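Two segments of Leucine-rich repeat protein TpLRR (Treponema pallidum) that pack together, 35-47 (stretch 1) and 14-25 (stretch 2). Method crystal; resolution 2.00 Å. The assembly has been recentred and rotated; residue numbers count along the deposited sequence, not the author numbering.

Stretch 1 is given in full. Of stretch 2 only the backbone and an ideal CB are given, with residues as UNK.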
# COMPACT_ATOMS: atom_id res chain seq x y z
N VAL A 35 -8.08 -15.47 7.11
CA VAL A 35 -6.75 -15.64 7.67
C VAL A 35 -6.02 -16.55 6.69
O VAL A 35 -6.22 -17.77 6.69
CB VAL A 35 -6.76 -16.22 9.08
CG1 VAL A 35 -5.33 -16.42 9.57
CG2 VAL A 35 -7.54 -15.33 10.04
N LEU A 36 -5.21 -15.95 5.83
CA LEU A 36 -4.48 -16.70 4.83
C LEU A 36 -3.57 -17.73 5.50
O LEU A 36 -2.74 -17.35 6.34
CB LEU A 36 -3.63 -15.75 3.99
CG LEU A 36 -3.14 -16.39 2.71
CD1 LEU A 36 -4.34 -16.55 1.80
CD2 LEU A 36 -2.05 -15.54 2.06
N PRO A 37 -3.68 -19.01 5.14
CA PRO A 37 -2.83 -20.03 5.77
C PRO A 37 -1.36 -19.75 5.53
O PRO A 37 -0.95 -19.33 4.45
CB PRO A 37 -3.27 -21.34 5.09
CG PRO A 37 -3.79 -20.90 3.74
CD PRO A 37 -4.49 -19.58 4.04
N SER A 38 -0.55 -19.97 6.56
CA SER A 38 0.88 -19.82 6.41
C SER A 38 1.48 -20.89 5.51
O SER A 38 2.60 -20.72 5.02
CB SER A 38 1.55 -19.87 7.78
OG SER A 38 1.09 -21.01 8.48
N GLN A 39 0.75 -21.99 5.30
CA GLN A 39 1.25 -23.08 4.46
C GLN A 39 0.07 -23.81 3.81
O GLN A 39 -1.04 -23.83 4.34
CB GLN A 39 2.11 -24.06 5.28
CG GLN A 39 1.42 -24.70 6.47
CD GLN A 39 0.58 -25.92 6.09
OE1 GLN A 39 0.85 -26.58 5.08
NE2 GLN A 39 -0.45 -26.22 6.89
N ILE A 40 0.34 -24.41 2.65
CA ILE A 40 -0.58 -25.37 2.04
C ILE A 40 0.19 -26.66 1.80
O ILE A 40 1.22 -26.66 1.11
CB ILE A 40 -1.19 -24.86 0.72
CG1 ILE A 40 -2.32 -23.87 1.02
CG2 ILE A 40 -1.77 -26.03 -0.08
CD1 ILE A 40 -3.08 -23.48 -0.21
N ASP A 41 -0.32 -27.75 2.38
CA ASP A 41 0.27 -29.08 2.24
C ASP A 41 1.79 -29.04 2.42
O ASP A 41 2.56 -29.52 1.59
CB ASP A 41 -0.15 -29.71 0.92
CG ASP A 41 -1.62 -30.08 0.94
OD1 ASP A 41 -2.05 -30.72 1.93
OD2 ASP A 41 -2.36 -29.67 0.01
N GLY A 42 2.21 -28.43 3.52
CA GLY A 42 3.60 -28.38 3.89
C GLY A 42 4.44 -27.41 3.10
O GLY A 42 5.66 -27.42 3.26
N LEU A 43 3.84 -26.59 2.24
CA LEU A 43 4.67 -25.55 1.65
C LEU A 43 4.23 -24.18 2.14
O LEU A 43 3.03 -23.95 2.34
CB LEU A 43 4.62 -25.59 0.12
CG LEU A 43 5.46 -26.72 -0.44
CD1 LEU A 43 5.67 -26.55 -1.95
CD2 LEU A 43 6.80 -26.83 0.31
N PRO A 44 5.16 -23.25 2.36
CA PRO A 44 4.79 -21.93 2.85
C PRO A 44 4.12 -21.09 1.76
O PRO A 44 4.44 -21.19 0.57
CB PRO A 44 6.13 -21.32 3.26
CG PRO A 44 7.11 -21.96 2.31
CD PRO A 44 6.62 -23.39 2.20
N VAL A 45 3.17 -20.26 2.20
CA VAL A 45 2.44 -19.37 1.30
C VAL A 45 3.21 -18.06 1.21
O VAL A 45 3.26 -17.28 2.17
CB VAL A 45 1.00 -19.14 1.79
CG1 VAL A 45 0.32 -18.08 0.95
CG2 VAL A 45 0.21 -20.44 1.77
N VAL A 46 3.81 -17.80 0.04
CA VAL A 46 4.81 -16.73 -0.10
C VAL A 46 4.34 -15.56 -0.95
O VAL A 46 5.04 -14.53 -0.99
CB VAL A 46 6.13 -17.28 -0.67
CG1 VAL A 46 6.75 -18.27 0.31
CG2 VAL A 46 5.89 -17.94 -2.00
N GLU A 47 3.21 -15.66 -1.64
CA GLU A 47 2.79 -14.60 -2.55
C GLU A 47 1.27 -14.55 -2.65
O GLU A 47 0.61 -15.59 -2.67
CB GLU A 47 3.43 -14.80 -3.93
CG GLU A 47 2.97 -13.81 -4.99
CD GLU A 47 3.77 -13.95 -6.27
OE1 GLU A 47 3.27 -13.54 -7.34
OE2 GLU A 47 4.90 -14.47 -6.22
N UNK A 14 -1.03 -21.83 -7.07
CA UNK A 14 -0.02 -22.56 -7.81
C UNK A 14 1.25 -22.71 -6.99
O UNK A 14 1.34 -22.26 -5.84
CB UNK A 14 0.28 -21.86 -9.14
N UNK A 15 2.22 -23.39 -7.60
CA UNK A 15 3.56 -23.49 -7.05
C UNK A 15 4.39 -22.29 -7.51
O UNK A 15 4.14 -21.70 -8.57
CB UNK A 15 4.22 -24.80 -7.47
N UNK A 16 5.36 -21.92 -6.68
CA UNK A 16 6.38 -20.97 -7.08
C UNK A 16 7.39 -21.65 -8.01
O UNK A 16 7.55 -22.88 -7.97
CB UNK A 16 7.08 -20.39 -5.85
N UNK A 17 8.08 -20.88 -8.90
CA UNK A 17 9.08 -21.48 -9.80
C UNK A 17 10.02 -22.52 -9.19
O UNK A 17 10.26 -23.57 -9.82
CB UNK A 17 9.94 -20.36 -10.39
N UNK A 18 10.55 -22.32 -7.99
CA UNK A 18 11.48 -23.30 -7.46
C UNK A 18 10.82 -24.31 -6.52
O UNK A 18 11.51 -24.92 -5.69
CB UNK A 18 12.61 -22.58 -6.73
N UNK A 19 9.50 -24.51 -6.64
CA UNK A 19 8.79 -25.66 -6.05
C UNK A 19 8.89 -25.70 -4.53
O UNK A 19 8.84 -26.78 -3.92
CB UNK A 19 9.34 -26.97 -6.63
N UNK A 20 9.03 -24.54 -3.90
CA UNK A 20 9.22 -24.44 -2.46
C UNK A 20 8.13 -23.64 -1.76
O UNK A 20 8.14 -23.56 -0.52
CB UNK A 20 10.58 -23.81 -2.17
N UNK A 21 7.21 -23.03 -2.50
CA UNK A 21 6.21 -22.17 -1.89
C UNK A 21 4.95 -22.07 -2.73
O UNK A 21 4.94 -22.36 -3.93
CB UNK A 21 6.79 -20.77 -1.66
N UNK A 22 3.88 -21.65 -2.06
CA UNK A 22 2.54 -21.56 -2.65
C UNK A 22 2.25 -20.10 -2.98
O UNK A 22 2.46 -19.21 -2.14
CB UNK A 22 1.48 -22.13 -1.71
N UNK A 23 1.79 -19.85 -4.21
CA UNK A 23 1.30 -18.56 -4.66
C UNK A 23 -0.23 -18.63 -4.68
O UNK A 23 -0.80 -19.47 -5.37
CB UNK A 23 1.87 -18.20 -6.03
N UNK A 24 -0.88 -17.74 -3.93
CA UNK A 24 -2.35 -17.73 -3.89
C UNK A 24 -2.86 -16.91 -5.08
O UNK A 24 -2.55 -15.72 -5.20
CB UNK A 24 -2.87 -17.16 -2.57
N UNK A 25 -3.62 -17.56 -5.95
CA UNK A 25 -4.09 -16.92 -7.18
C UNK A 25 -5.53 -16.46 -7.10
O UNK A 25 -5.91 -15.55 -7.84
CB UNK A 25 -3.93 -17.88 -8.36

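Position 14 lies out of reach of stretch 1, and its extended backbone leaves room for a CB, so almost any residue would suit; it is Gly14, paired through its backbone with position 23. At position 15 the CA-to-CB bond points sideways, and the ideal CB has no neighbour in stretch 1 within 5.5 Å. A short or polar side chain would do, but a longer apolar one could reach Leu43. The residue is Leu15, whose CD2 lies 3.6 Å from Leu43 CD1.

Position 16 points toward stretch 1, yet its CB stays 4.7 Å from Val46 CG2, so many small or medium side chains fit; Thr16 opens a type I turn that ends at position 19. Position 17, with phi of -43°, is well suited to proline and is Pro17. Position 18 faces open space, favouring polar residues, and is Asp18. Position 19 has phi of 61°, a value that glycine, asparagine or aspartate tolerates most easily. Arg19 nevertheless occupies it, its CA-to-CB bond pointing away from stretch 1 and its NH2 donating to Pro17 O at 3.0 Å.

At position 20 the CB points away, which allows a polar residue. Asp20 contributes chiefly its backbone: its O lies 3.1 Å from Pro44 CD and 3.6 Å from Leu43 CD2.

Position 21 is the most restrictive. An ideal CB would stand 3.0 Å from Val46 CG2, a clash, and 3.3 Å from Pro44 O. Only glycine suits, and Gly21 brings its CA within 3.2 Å of Pro44 O.

Position 22 begins the pairing with stretch 1: its N donates to Pro44 O (2.7 Å), and its O accepts from Val46 N (2.9 Å). The CB lies on the same sheet face as the side chain of Val45, with Ile40 nearby, so valine, isoleucine or leucine would suit. Ile22 places CG1 3.8 Å from both Ile40 CB and Leu43 CB.

Position 23 turns to the other face, beside Glu47, where the ideal CB is 4.3 Å from Glu47 CB. The aliphatic part of that side chain would accept an apolar or beta-branched neighbour, while its carboxylate could equally welcome a basic or hydroxyl group. Ile23 puts CD1 3.9 Å from Glu47 OE2.

At position 24, N donates to Glu47 O (2.9 Å), resuming the ladder after a bulge. Its CB approaches Leu36 and Val45, inviting a branched aliphatic residue. Ile24 CG1 packs 3.6 Å from Val45 CG1 and 4.0 Å from Leu36 CD1.

Position 25 points away, leaving its choice free of stretch 1, and is Thr25.

Stretch 2, residues 14-25: GLTPDRDGIIIT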
# COMPACT_ATOMS: atom_id res chain seq x y z
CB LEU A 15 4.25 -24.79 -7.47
CG LEU A 15 4.08 -26.05 -6.61
CD1 LEU A 15 5.11 -27.13 -6.96
CD2 LEU A 15 4.16 -25.73 -5.12
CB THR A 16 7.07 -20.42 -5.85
OG1 THR A 16 7.89 -19.30 -6.22
CG2 THR A 16 7.95 -21.50 -5.20
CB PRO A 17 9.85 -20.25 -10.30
CG PRO A 17 8.75 -19.21 -10.40
CD PRO A 17 7.63 -19.69 -9.45
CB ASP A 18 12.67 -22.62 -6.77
CG ASP A 18 13.87 -22.44 -7.71
OD1 ASP A 18 14.15 -23.37 -8.52
OD2 ASP A 18 14.54 -21.38 -7.65
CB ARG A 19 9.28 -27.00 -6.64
CG ARG A 19 8.55 -27.50 -7.88
CD ARG A 19 8.76 -26.61 -9.10
NE ARG A 19 8.45 -27.30 -10.36
CZ ARG A 19 8.44 -26.71 -11.55
NH1 ARG A 19 8.14 -27.41 -12.65
NH2 ARG A 19 8.73 -25.41 -11.64
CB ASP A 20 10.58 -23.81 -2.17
CG ASP A 20 10.75 -22.47 -2.85
OD1 ASP A 20 10.76 -22.45 -4.10
OD2 ASP A 20 10.90 -21.44 -2.15
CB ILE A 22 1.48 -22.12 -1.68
CG1 ILE A 22 1.77 -23.60 -1.36
CG2 ILE A 22 0.07 -21.97 -2.25
CD1 ILE A 22 1.86 -24.48 -2.58
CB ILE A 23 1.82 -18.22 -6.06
CG1 ILE A 23 3.36 -18.15 -6.06
CG2 ILE A 23 1.13 -16.94 -6.61
CD1 ILE A 23 4.00 -18.10 -7.45
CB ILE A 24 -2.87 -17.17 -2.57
CG1 ILE A 24 -2.39 -18.01 -1.39
CG2 ILE A 24 -4.39 -17.11 -2.57
CD1 ILE A 24 -2.96 -19.40 -1.36
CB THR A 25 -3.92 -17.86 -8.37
OG1 THR A 25 -4.70 -19.05 -8.16
CG2 THR A 25 -2.48 -18.26 -8.52
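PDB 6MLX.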